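Local coordinates for genome packaging NTPase B204 (Sulfolobus turreted icosahedral virus 2, PDB 4KFU), which probably hydrolyses ATP to drive packaging of the viral DNA genome into the capsid, as a P-loop ATPase of the FtsK-HerA superfamily, at residues A[139-144]-A[162-167]. Residues are numbered along the deposited sequence; the frame is centred on the assembly and turned at random.
Sequences RVYDLM and PNELRW
Y141 has CG between its backbone N and carbonyl carbon (chi1 54°), and its CD2 lies 3.5 Å from N163 ND2; E164 CG, anti to its own carbonyl carbon (chi1 -77°), touches V140 CG1 and Y141 CE2. In this P-loop ATPase fold the contact joins the 3-10 turn 140-142, in the loop that follows the central strand 131-137, to helix 162-171. V140 N donates to E164 OE2 over 3.1 Å, nearly straight at 161°, on the anti side and tilted out of the carboxylate plane. E164 OE1 is hydrogen-bonded to T159 OG1; with both oxygens engaged, rotation of the buried carboxylate should be restricted. R139 meets it through its methylene CD, 3.7 Å from E164 OE1, while its NE stays 4.6 Å from that oxygen, which lies well out of the guanidinium plane. Nearer the helix backbone, V140 CG1 packs 3.5 Å from E164 CA and reaches W167 CB. The Y141 ring directs its edge at the face of the W167 five-membered ring, a T-shaped pair, and Y111 and Y171 also meet W167 edge-to-face. Y148 OH hydrogen-bonds to V140 O. L143 O approaches the indole edge, 3.2 Å from W167 CZ3. Y141 CA sits over the indole face, 3.5 Å from the centroid of the W167 six-membered ring, in a CH-pi contact.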
loop_
_atom_site.group_PDB
_atom_site.type_symbol
_atom_site.label_atom_id
_atom_site.label_comp_id
_atom_site.label_asym_id
_atom_site.label_seq_id
_atom_site.Cartn_x
_atom_site.Cartn_y
_atom_site.Cartn_z
ATOM N N ARG A 139 -4.235 9.672 -6.510
ATOM C CA ARG A 139 -4.606 9.608 -7.931
ATOM C C ARG A 139 -3.849 8.457 -8.584
ATOM O O ARG A 139 -2.707 8.182 -8.209
ATOM C CB ARG A 139 -4.268 10.923 -8.658
ATOM C CG ARG A 139 -4.816 12.209 -7.994
ATOM C CD ARG A 139 -6.165 12.636 -8.551
ATOM N NE ARG A 139 -6.694 13.829 -7.875
ATOM C CZ ARG A 139 -7.011 14.979 -8.476
ATOM N NH1 ARG A 139 -6.859 15.125 -9.788
ATOM N NH2 ARG A 139 -7.495 15.990 -7.758
ATOM N N VAL A 140 -4.465 7.775 -9.554
ATOM C CA VAL A 140 -3.801 6.614 -10.179
ATOM C C VAL A 140 -2.474 7.024 -10.806
ATOM O O VAL A 140 -1.475 6.287 -10.723
ATOM C CB VAL A 140 -4.719 5.919 -11.239
ATOM C CG1 VAL A 140 -5.087 6.883 -12.329
ATOM C CG2 VAL A 140 -4.036 4.720 -11.857
ATOM N N TYR A 141 -2.443 8.220 -11.388
ATOM C CA TYR A 141 -1.250 8.683 -12.094
ATOM C C TYR A 141 -0.119 9.209 -11.185
ATOM O O TYR A 141 0.916 9.667 -11.685
ATOM C CB TYR A 141 -1.633 9.704 -13.181
ATOM C CG TYR A 141 -2.457 10.886 -12.688
ATOM C CD1 TYR A 141 -1.899 11.843 -11.843
ATOM C CD2 TYR A 141 -3.780 11.064 -13.100
ATOM C CE1 TYR A 141 -2.637 12.930 -11.399
ATOM C CE2 TYR A 141 -4.521 12.147 -12.667
ATOM C CZ TYR A 141 -3.942 13.078 -11.817
ATOM O OH TYR A 141 -4.667 14.163 -11.380
ATOM N N ASP A 142 -0.301 9.113 -9.866
ATOM C CA ASP A 142 0.741 9.506 -8.912
ATOM C C ASP A 142 1.888 8.509 -8.928
ATOM O O ASP A 142 3.004 8.856 -8.570
ATOM C CB ASP A 142 0.212 9.542 -7.469
ATOM C CG ASP A 142 -0.777 10.671 -7.212
ATOM O OD1 ASP A 142 -0.864 11.619 -8.017
ATOM O OD2 ASP A 142 -1.468 10.580 -6.178
ATOM N N LEU A 143 1.614 7.265 -9.317
ATOM C CA LEU A 143 2.631 6.209 -9.193
ATOM C C LEU A 143 3.177 5.695 -10.524
ATOM O O LEU A 143 2.509 5.801 -11.554
ATOM C CB LEU A 143 2.049 5.020 -8.422
ATOM C CG LEU A 143 1.351 5.317 -7.096
ATOM C CD1 LEU A 143 0.826 4.029 -6.477
ATOM C CD2 LEU A 143 2.291 6.051 -6.132
ATOM N N MET A 144 4.368 5.095 -10.477
ATOM C CA MET A 144 4.931 4.389 -11.614
ATOM C C MET A 144 3.953 3.345 -12.123
ATOM O O MET A 144 3.444 2.550 -11.342
ATOM C CB MET A 144 6.217 3.657 -11.192
ATOM C CG MET A 144 7.435 4.539 -11.070
ATOM S SD MET A 144 8.655 3.873 -9.902
ATOM C CE MET A 144 8.139 2.189 -9.802
ATOM N N PRO A 162 -10.668 12.328 -16.309
ATOM C CA PRO A 162 -10.315 11.731 -17.605
ATOM C C PRO A 162 -8.902 11.154 -17.666
ATOM O O PRO A 162 -8.738 10.068 -18.218
ATOM C CB PRO A 162 -10.457 12.906 -18.586
ATOM C CG PRO A 162 -11.449 13.800 -17.947
ATOM C CD PRO A 162 -11.194 13.699 -16.462
ATOM N N ASN A 163 -7.905 11.835 -17.110
ATOM C CA ASN A 163 -6.554 11.265 -17.106
ATOM C C ASN A 163 -6.467 10.005 -16.247
ATOM O O ASN A 163 -5.767 9.045 -16.590
ATOM C CB ASN A 163 -5.487 12.284 -16.677
ATOM C CG ASN A 163 -4.080 11.873 -17.131
ATOM O OD1 ASN A 163 -3.915 11.240 -18.186
ATOM N ND2 ASN A 163 -3.064 12.225 -16.340
ATOM N N GLU A 164 -7.183 10.002 -15.128
ATOM C CA GLU A 164 -7.239 8.809 -14.300
ATOM C C GLU A 164 -7.889 7.653 -15.035
ATOM O O GLU A 164 -7.407 6.537 -14.963
ATOM C CB GLU A 164 -8.013 9.073 -13.007
ATOM C CG GLU A 164 -7.241 9.848 -11.966
ATOM C CD GLU A 164 -7.804 9.651 -10.550
ATOM O OE1 GLU A 164 -8.697 10.429 -10.165
ATOM O OE2 GLU A 164 -7.357 8.723 -9.821
ATOM N N LEU A 165 -9.012 7.911 -15.706
ATOM C CA LEU A 165 -9.720 6.862 -16.438
ATOM C C LEU A 165 -8.840 6.276 -17.548
ATOM O O LEU A 165 -8.871 5.074 -17.813
ATOM C CB LEU A 165 -11.032 7.416 -17.019
ATOM C CG LEU A 165 -12.048 7.891 -15.979
ATOM C CD1 LEU A 165 -13.318 8.459 -16.631
ATOM C CD2 LEU A 165 -12.376 6.732 -15.035
ATOM N N ARG A 166 -8.053 7.129 -18.188
ATOM C CA ARG A 166 -7.152 6.691 -19.259
ATOM C C ARG A 166 -6.034 5.805 -18.718
ATOM O O ARG A 166 -5.633 4.827 -19.359
ATOM C CB ARG A 166 -6.550 7.903 -19.975
ATOM C CG ARG A 166 -5.641 7.539 -21.134
ATOM C CD ARG A 166 -5.001 8.774 -21.782
ATOM N NE ARG A 166 -4.233 9.579 -20.828
ATOM C CZ ARG A 166 -2.991 9.298 -20.440
ATOM N NH1 ARG A 166 -2.369 8.221 -20.911
ATOM N NH2 ARG A 166 -2.369 10.090 -19.575
ATOM N N TRP A 167 -5.510 6.163 -17.548
ATOM C CA TRP A 167 -4.467 5.368 -16.900
ATOM C C TRP A 167 -5.027 4.020 -16.490
ATOM O O TRP A 167 -4.384 2.981 -16.660
ATOM C CB TRP A 167 -3.969 6.089 -15.643
ATOM C CG TRP A 167 -2.787 6.928 -15.859
ATOM C CD1 TRP A 167 -2.693 8.031 -16.655
ATOM C CD2 TRP A 167 -1.496 6.750 -15.263
ATOM N NE1 TRP A 167 -1.424 8.552 -16.587
ATOM C CE2 TRP A 167 -0.670 7.780 -15.736
ATOM C CE3 TRP A 167 -0.970 5.820 -14.356
ATOM C CZ2 TRP A 167 0.666 7.914 -15.347
ATOM C CZ3 TRP A 167 0.351 5.945 -13.975
ATOM C CH2 TRP A 167 1.155 6.986 -14.468
#